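Local structure of L-lactate dehydrogenase (Trichomonas vaginalis, 4UUL) at residues 17-27 and 52-63; 170-181 and 193-201. The protein is a lactate dehydrogenase of the malate dehydrogenase type 2 family, which in its natural form uses NAD(H) to interconvert pyruvate and L-lactate. The protein carries 1 engineered substitution. All coordinates share one frame; numbering follows the deposited sequence. Where two conformers were deposited one is given.

Interaction 1 (17-27 and 52-63); sequences GYILSHWIASG and LTMELEDCAFPH
H22 on helix 15-25 and L56 on helix 46-57 meet where two successive crossover helices of the NAD-binding Rossmann fold pack side by side, their short segments crossing at -25° with axes 10.4 Å apart. Apolar contacts dominate. L56 places CD2 squarely over one face of the H22 imidazole, 3.5 Å from its centroid, as a CH-pi contact, while C59 SG approaches the edge of the same ring. L52, in one of its two conformers, is a knob among G17, Y18, S21 and H22. Toward the C-terminal end of helix 15-25, A25 CB comes within 3.4 Å of F61 CD2, while C59 CB, from F61's own segment, lies toward the rim of the opposite ring face.

Polar bonds fix how these groups are turned. H22 ND1 donates in its ring plane to Y18 O, one turn back at 2.9 Å, which holds the imidazole under the L56 methyl. With CG anti to the backbone N (chi1 -179°), the Y18 ring carries OH across to E55, where it donates to OE2 at 2.6 Å from the syn side, 32° out of the carboxylate plane. The other oxygen, E55 OE1, bonds S243 of the second subunit.

Beyond the helices, the Schellman glycine G27 rests CA over the face of H63, 3.6 Å from the ring centroid. At that ring's edge, a water donates to A25 O at 2.8 Å and accepts from H63 N.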
# COMPACT_ATOMS: atom_id res chain seq x y z
N GLY B 17 6.23 2.51 7.47
CA GLY B 17 6.97 3.34 6.56
C GLY B 17 7.04 2.81 5.14
O GLY B 17 7.00 3.55 4.15
N TYR B 18 7.21 1.50 5.07
CA TYR B 18 7.32 0.79 3.79
C TYR B 18 6.04 1.07 2.98
O TYR B 18 6.10 1.41 1.77
CB TYR B 18 7.47 -0.68 4.06
CG TYR B 18 7.62 -1.58 2.85
CD1 TYR B 18 8.79 -1.61 2.11
CD2 TYR B 18 6.64 -2.43 2.49
CE1 TYR B 18 8.96 -2.46 1.02
CE2 TYR B 18 6.79 -3.29 1.44
CZ TYR B 18 7.94 -3.30 0.71
OH TYR B 18 8.04 -4.21 -0.28
N ILE B 19 4.88 0.83 3.58
CA ILE B 19 3.63 0.97 2.87
C ILE B 19 3.32 2.46 2.59
O ILE B 19 2.85 2.83 1.52
CB ILE B 19 2.45 0.25 3.59
CG1 ILE B 19 2.75 -1.22 3.78
CG2 ILE B 19 1.15 0.48 2.86
CD1 ILE B 19 1.82 -1.96 4.68
N LEU B 20 3.46 3.26 3.65
CA LEU B 20 3.17 4.67 3.53
C LEU B 20 3.97 5.38 2.44
O LEU B 20 3.43 6.19 1.69
CB LEU B 20 3.42 5.30 4.90
CG LEU B 20 3.11 6.73 5.15
CD1 LEU B 20 1.62 7.04 4.91
CD2 LEU B 20 3.54 7.09 6.61
N SER B 21 5.25 5.10 2.40
CA SER B 21 6.08 5.71 1.37
C SER B 21 5.61 5.35 -0.02
O SER B 21 5.51 6.23 -0.86
CB SER B 21 7.55 5.34 1.56
OG SER B 21 7.76 3.94 1.46
N HIS B 22 5.31 4.08 -0.26
CA HIS B 22 4.83 3.72 -1.59
C HIS B 22 3.47 4.33 -1.92
O HIS B 22 3.23 4.79 -3.03
CB HIS B 22 4.78 2.20 -1.73
CG HIS B 22 6.10 1.54 -1.98
ND1 HIS B 22 6.97 1.19 -0.98
CD2 HIS B 22 6.70 1.16 -3.14
CE1 HIS B 22 8.06 0.65 -1.52
NE2 HIS B 22 7.91 0.64 -2.82
N TRP B 23 2.61 4.38 -0.93
CA TRP B 23 1.26 4.89 -1.13
C TRP B 23 1.34 6.36 -1.48
O TRP B 23 0.72 6.82 -2.43
CB TRP B 23 0.44 4.63 0.12
CG TRP B 23 -1.07 4.46 -0.11
CD1 TRP B 23 -1.78 4.87 -1.19
CD2 TRP B 23 -2.01 3.77 0.74
NE1 TRP B 23 -3.12 4.56 -1.03
CE2 TRP B 23 -3.28 3.87 0.14
CE3 TRP B 23 -1.89 3.10 1.95
CZ2 TRP B 23 -4.41 3.30 0.69
CZ3 TRP B 23 -3.02 2.54 2.50
CH2 TRP B 23 -4.26 2.65 1.88
N ILE B 24 2.14 7.10 -0.74
CA ILE B 24 2.32 8.53 -1.02
C ILE B 24 2.98 8.74 -2.40
O ILE B 24 2.56 9.59 -3.19
CB ILE B 24 3.14 9.21 0.08
CG1 ILE B 24 2.30 9.24 1.38
CG2 ILE B 24 3.51 10.65 -0.31
CD1 ILE B 24 3.04 9.61 2.59
N ALA B 25 4.00 7.94 -2.70
CA ALA B 25 4.71 8.08 -3.97
C ALA B 25 3.82 7.76 -5.16
O ALA B 25 4.10 8.24 -6.27
CB ALA B 25 5.93 7.23 -4.01
N SER B 26 2.79 6.94 -4.95
CA SER B 26 1.84 6.60 -6.00
C SER B 26 0.92 7.73 -6.36
O SER B 26 0.18 7.60 -7.35
CB SER B 26 1.01 5.39 -5.57
OG SER B 26 -0.04 5.76 -4.71
N GLY B 27 0.92 8.84 -5.58
CA GLY B 27 0.13 10.01 -5.90
C GLY B 27 -1.11 10.20 -5.05
O GLY B 27 -1.86 11.17 -5.25
N LEU B 52 14.02 -0.33 0.94
CA LEU B 52 12.79 0.43 0.66
C LEU B 52 13.01 1.35 -0.53
O LEU B 52 12.21 1.40 -1.44
CB LEU B 52 12.29 1.22 1.90
CG LEU B 52 11.38 2.42 1.56
CD1 LEU B 52 10.13 1.92 0.96
CD2 LEU B 52 11.06 3.19 2.84
N THR B 53 14.10 2.11 -0.51
CA THR B 53 14.31 3.06 -1.59
C THR B 53 14.51 2.36 -2.92
O THR B 53 14.10 2.88 -3.96
CB THR B 53 15.41 4.07 -1.32
OG1 THR B 53 16.67 3.43 -1.25
CG2 THR B 53 15.13 4.83 -0.03
N MET B 54 15.11 1.18 -2.90
CA MET B 54 15.29 0.44 -4.15
C MET B 54 13.90 0.05 -4.71
O MET B 54 13.68 0.09 -5.94
CB MET B 54 16.09 -0.78 -3.87
CG MET B 54 17.55 -0.52 -3.66
SD MET B 54 18.47 -1.98 -3.04
CE MET B 54 18.83 -2.84 -4.54
N GLU B 55 12.98 -0.38 -3.86
CA GLU B 55 11.63 -0.67 -4.33
C GLU B 55 10.90 0.55 -4.79
O GLU B 55 10.19 0.48 -5.83
CB GLU B 55 10.81 -1.48 -3.34
CG GLU B 55 11.30 -2.90 -3.23
CD GLU B 55 10.25 -3.79 -2.63
OE1 GLU B 55 9.24 -4.09 -3.33
OE2 GLU B 55 10.38 -4.15 -1.43
N LEU B 56 11.08 1.68 -4.11
CA LEU B 56 10.47 2.91 -4.61
C LEU B 56 10.97 3.22 -6.01
O LEU B 56 10.18 3.51 -6.91
CB LEU B 56 10.76 4.08 -3.69
CG LEU B 56 10.16 4.08 -2.31
CD1 LEU B 56 10.72 5.26 -1.50
CD2 LEU B 56 8.65 4.22 -2.38
N GLU B 57 12.29 3.13 -6.20
CA GLU B 57 12.88 3.32 -7.53
C GLU B 57 12.25 2.42 -8.57
O GLU B 57 11.91 2.86 -9.67
CB GLU B 57 14.40 3.11 -7.46
CG GLU B 57 15.08 4.20 -6.71
CD GLU B 57 16.57 3.95 -6.46
OE1 GLU B 57 17.02 2.81 -6.57
OE2 GLU B 57 17.29 4.94 -6.20
N ASP B 58 12.09 1.16 -8.20
CA ASP B 58 11.63 0.13 -9.11
C ASP B 58 10.12 0.19 -9.40
O ASP B 58 9.60 -0.62 -10.20
CB ASP B 58 11.91 -1.25 -8.50
CG ASP B 58 13.38 -1.61 -8.52
OD1 ASP B 58 14.19 -0.82 -9.08
OD2 ASP B 58 13.73 -2.71 -8.03
N CYS B 59 9.45 1.17 -8.85
CA CYS B 59 8.06 1.45 -9.24
C CYS B 59 8.00 2.47 -10.39
O CYS B 59 6.93 2.65 -10.95
CB CYS B 59 7.26 1.96 -8.05
SG CYS B 59 6.95 0.69 -6.80
N ALA B 60 9.07 3.22 -10.63
CA ALA B 60 9.05 4.25 -11.67
C ALA B 60 7.86 5.17 -11.50
O ALA B 60 7.14 5.49 -12.43
CB ALA B 60 9.12 3.62 -13.09
N PHE B 61 7.66 5.66 -10.27
CA PHE B 61 6.51 6.49 -9.94
C PHE B 61 6.62 7.86 -10.61
O PHE B 61 7.54 8.60 -10.29
CB PHE B 61 6.47 6.72 -8.43
CG PHE B 61 5.95 5.58 -7.62
CD1 PHE B 61 4.69 5.05 -7.83
CD2 PHE B 61 6.72 5.09 -6.58
CE1 PHE B 61 4.15 4.05 -6.99
CE2 PHE B 61 6.20 4.10 -5.73
CZ PHE B 61 4.91 3.59 -5.94
N PRO B 62 5.62 8.26 -11.42
CA PRO B 62 5.72 9.60 -11.99
C PRO B 62 5.64 10.72 -10.94
O PRO B 62 6.09 11.85 -11.17
CB PRO B 62 4.53 9.69 -12.96
CG PRO B 62 3.67 8.52 -12.64
CD PRO B 62 4.52 7.48 -12.01
N HIS B 63 5.01 10.44 -9.80
CA HIS B 63 4.83 11.48 -8.77
C HIS B 63 6.04 11.65 -7.88
O HIS B 63 6.07 12.57 -7.08
CB HIS B 63 3.60 11.21 -7.88
CG HIS B 63 2.30 11.28 -8.58
ND1 HIS B 63 1.75 10.22 -9.27
CD2 HIS B 63 1.40 12.29 -8.68
CE1 HIS B 63 0.58 10.57 -9.75
NE2 HIS B 63 0.34 11.82 -9.41
O HOH W 1 3.34 7.99 -8.97

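Interaction 2 (170-181 and 193-201); sequences LGVDVKDVHDII and DLTQATFTK
L170 lies across one face of the F199 ring, its CD1 3.7 Å from F199 CG and its CD2 above the far rim, while V172 CG1 faces the edge of the same ring. This joins the end of helix 156-170 to an antiparallel sheet of the C-terminal catalytic domain, in which strand 177-183 pairs with strand 198-201 and, at I181, with D193. V208 and V211 also touch the F199 side chain.

V177 and F199 point to one face of the sheet, H178 and T198 to the other. H178 is joined to T198 by two backbone bonds, H178 N to T198 O at 2.9 Å and T198 N to H178 O at 3.0 Å. The imidazole reaches further, and a water in its plane links NE2 to T200 OG1 and D176 OD1. Past a two-residue register shift, I181 and D193 run alongside each other, pointing the same way, and I181 CD1 meets Q196 CG at 3.6 Å.

D193 organises its turn with both oxygens. D193 OD1 receives T195 OG1 and, from above the carboxylate plane, T195 N, closing an Asx turn; the syn lone pair of D193 OD2 takes Q196 NE2 at 3.0 Å, and W183 NE1 also binds OD2. Q196 NE2 has K304 O as a further acceptor.

The extended K201 side chain passes V172 CG1 to bring NZ within 2.8 Å of L170 O. A cation bonded to a carbonyl at a helix C-terminus should be electrostatically favourable, complementing the negative end of the helix dipole.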
# COMPACT_ATOMS: atom_id res chain seq x y z
N LEU B 170 -25.17 -3.83 12.65
CA LEU B 170 -26.46 -3.39 12.13
C LEU B 170 -26.84 -3.97 10.77
O LEU B 170 -27.95 -3.76 10.30
CB LEU B 170 -26.43 -1.87 12.01
CG LEU B 170 -26.31 -1.06 13.32
CD1 LEU B 170 -25.89 0.37 12.98
CD2 LEU B 170 -27.61 -1.06 14.11
N GLY B 171 -25.91 -4.65 10.11
CA GLY B 171 -26.15 -5.23 8.80
C GLY B 171 -26.35 -4.19 7.71
O GLY B 171 -27.20 -4.33 6.83
N VAL B 172 -25.55 -3.13 7.76
CA VAL B 172 -25.54 -2.10 6.73
C VAL B 172 -24.10 -1.89 6.28
O VAL B 172 -23.19 -2.44 6.88
CB VAL B 172 -26.19 -0.77 7.22
CG1 VAL B 172 -27.66 -1.02 7.63
CG2 VAL B 172 -25.38 -0.13 8.37
N ASP B 173 -23.92 -1.10 5.22
CA ASP B 173 -22.61 -0.68 4.73
C ASP B 173 -22.08 0.44 5.61
O ASP B 173 -22.85 1.17 6.25
CB ASP B 173 -22.73 -0.11 3.32
CG ASP B 173 -22.95 -1.19 2.27
OD1 ASP B 173 -23.15 -2.37 2.64
OD2 ASP B 173 -22.92 -0.82 1.09
N VAL B 174 -20.76 0.61 5.67
CA VAL B 174 -20.21 1.72 6.44
C VAL B 174 -20.71 3.08 5.98
O VAL B 174 -20.90 3.97 6.80
CB VAL B 174 -18.64 1.72 6.51
CG1 VAL B 174 -18.12 0.53 7.32
CG2 VAL B 174 -18.01 1.76 5.15
N LYS B 175 -20.99 3.25 4.69
CA LYS B 175 -21.50 4.53 4.22
C LYS B 175 -22.86 4.91 4.79
O LYS B 175 -23.25 6.09 4.71
CB LYS B 175 -21.62 4.54 2.70
CG LYS B 175 -22.70 3.59 2.20
CD LYS B 175 -22.92 3.78 0.72
CE LYS B 175 -23.93 2.76 0.16
NZ LYS B 175 -25.30 2.84 0.70
N ASP B 176 -23.58 3.94 5.34
CA ASP B 176 -24.91 4.20 5.88
C ASP B 176 -24.94 4.42 7.38
O ASP B 176 -26.00 4.49 7.95
CB ASP B 176 -25.84 3.06 5.48
CG ASP B 176 -26.19 3.13 4.01
OD1 ASP B 176 -26.47 4.26 3.52
OD2 ASP B 176 -26.14 2.08 3.34
N VAL B 177 -23.76 4.53 7.99
CA VAL B 177 -23.63 4.87 9.42
C VAL B 177 -22.99 6.24 9.43
O VAL B 177 -22.19 6.54 8.57
CB VAL B 177 -22.78 3.85 10.16
CG1 VAL B 177 -22.64 4.20 11.63
CG2 VAL B 177 -23.36 2.45 9.99
N HIS B 178 -23.36 7.06 10.41
CA HIS B 178 -22.95 8.45 10.47
C HIS B 178 -22.66 8.87 11.90
O HIS B 178 -23.35 8.45 12.81
CB HIS B 178 -24.09 9.33 9.93
CG HIS B 178 -24.52 8.96 8.56
ND1 HIS B 178 -23.87 9.40 7.42
CD2 HIS B 178 -25.51 8.14 8.14
CE1 HIS B 178 -24.46 8.88 6.36
NE2 HIS B 178 -25.46 8.11 6.77
N ASP B 179 -21.67 9.72 12.04
CA ASP B 179 -21.42 10.46 13.29
C ASP B 179 -20.99 9.60 14.46
O ASP B 179 -21.28 9.94 15.61
CB ASP B 179 -22.61 11.34 13.65
CG ASP B 179 -22.87 12.40 12.63
OD1 ASP B 179 -21.91 12.89 11.99
OD2 ASP B 179 -24.05 12.73 12.43
N ILE B 180 -20.24 8.55 14.20
CA ILE B 180 -19.44 7.89 15.25
C ILE B 180 -18.20 8.74 15.53
O ILE B 180 -17.57 9.23 14.61
CB ILE B 180 -19.02 6.47 14.82
CG1 ILE B 180 -20.25 5.59 14.66
CG2 ILE B 180 -18.01 5.89 15.80
CD1 ILE B 180 -19.93 4.20 14.13
N ILE B 181 -17.87 8.93 16.82
CA ILE B 181 -16.75 9.79 17.17
C ILE B 181 -15.87 9.09 18.19
O ILE B 181 -16.37 8.44 19.10
CB ILE B 181 -17.26 11.10 17.81
CG1 ILE B 181 -18.30 11.78 16.92
CG2 ILE B 181 -16.08 12.02 18.16
CD1 ILE B 181 -19.07 12.84 17.67
N ASP B 193 -17.68 6.89 21.14
CA ASP B 193 -19.00 7.45 21.35
C ASP B 193 -19.96 7.10 20.22
O ASP B 193 -19.71 7.44 19.04
CB ASP B 193 -18.84 8.96 21.42
CG ASP B 193 -20.16 9.73 21.58
OD1 ASP B 193 -21.14 9.16 22.09
OD2 ASP B 193 -20.16 10.93 21.22
N LEU B 194 -21.01 6.38 20.56
CA LEU B 194 -22.09 6.05 19.66
C LEU B 194 -23.32 6.88 19.90
O LEU B 194 -24.34 6.64 19.24
CB LEU B 194 -22.44 4.57 19.77
CG LEU B 194 -21.32 3.60 19.42
CD1 LEU B 194 -21.80 2.13 19.46
CD2 LEU B 194 -20.61 3.93 18.08
N THR B 195 -23.29 7.79 20.87
CA THR B 195 -24.53 8.51 21.26
C THR B 195 -25.03 9.54 20.26
O THR B 195 -26.18 9.96 20.37
CB THR B 195 -24.42 9.16 22.64
OG1 THR B 195 -23.51 10.23 22.60
CG2 THR B 195 -23.98 8.16 23.67
N GLN B 196 -24.19 9.94 19.30
CA GLN B 196 -24.62 10.82 18.22
C GLN B 196 -25.03 10.03 16.99
O GLN B 196 -25.67 10.57 16.09
CB GLN B 196 -23.51 11.74 17.74
CG GLN B 196 -22.46 12.14 18.78
CD GLN B 196 -22.99 13.02 19.89
OE1 GLN B 196 -24.00 13.78 19.74
NE2 GLN B 196 -22.28 13.00 21.00
N ALA B 197 -24.67 8.76 16.93
CA ALA B 197 -24.62 8.07 15.65
C ALA B 197 -26.00 7.71 15.11
O ALA B 197 -26.93 7.33 15.86
CB ALA B 197 -23.78 6.83 15.77
N THR B 198 -26.12 7.80 13.80
CA THR B 198 -27.33 7.39 13.11
C THR B 198 -26.97 6.41 12.01
O THR B 198 -25.81 6.26 11.64
CB THR B 198 -28.08 8.57 12.48
OG1 THR B 198 -27.19 9.35 11.67
CG2 THR B 198 -28.73 9.46 13.56
N PHE B 199 -27.98 5.67 11.54
CA PHE B 199 -27.78 4.76 10.43
C PHE B 199 -29.05 4.70 9.61
O PHE B 199 -30.15 4.91 10.12
CB PHE B 199 -27.36 3.38 10.92
CG PHE B 199 -28.46 2.57 11.56
CD1 PHE B 199 -28.93 2.85 12.83
CD2 PHE B 199 -29.04 1.52 10.86
CE1 PHE B 199 -29.96 2.11 13.38
CE2 PHE B 199 -30.07 0.79 11.41
CZ PHE B 199 -30.50 1.07 12.68
N THR B 200 -28.88 4.38 8.34
CA THR B 200 -29.97 4.27 7.40
C THR B 200 -30.04 2.81 6.97
O THR B 200 -29.06 2.24 6.49
CB THR B 200 -29.70 5.12 6.14
OG1 THR B 200 -29.52 6.49 6.52
CG2 THR B 200 -30.85 4.99 5.14
N LYS B 201 -31.22 2.23 7.08
CA LYS B 201 -31.44 0.86 6.66
C LYS B 201 -32.82 0.84 6.06
O LYS B 201 -33.81 1.20 6.71
CB LYS B 201 -31.34 -0.09 7.86
CG LYS B 201 -31.16 -1.53 7.48
CD LYS B 201 -31.04 -2.44 8.71
CE LYS B 201 -30.65 -3.86 8.28
NZ LYS B 201 -30.42 -4.79 9.43
O HOH W 2 -28.68 0.83 4.29
O HOH W 3 -27.23 6.95 4.99
O HOH W 4 -21.83 8.89 18.09
O HOH W 5 -26.07 11.23 13.31

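The two interactions illustrate how this enzyme is assembled from separate domains. Interaction 1 comes first along the chain and lies in the NAD-binding domain, joining two helices that flank the six-stranded parallel sheet. Interaction 2 follows in series, in the alpha/beta C-terminal domain, and pairs strands of a four-stranded antiparallel sheet. The centres of interactions 1 and 2 are about 35 Å apart and the nearest atoms of interactions 1 and 2 about 14 Å, without touching. G17, in the first turn of helix 15-25, ends the predicted NAD(+)-binding segment, and 52-63 border the second subunit; I181 lies about 12 Å, side chain to side chain, from H186, the predicted proton acceptor, carried by the same domain as interaction 2.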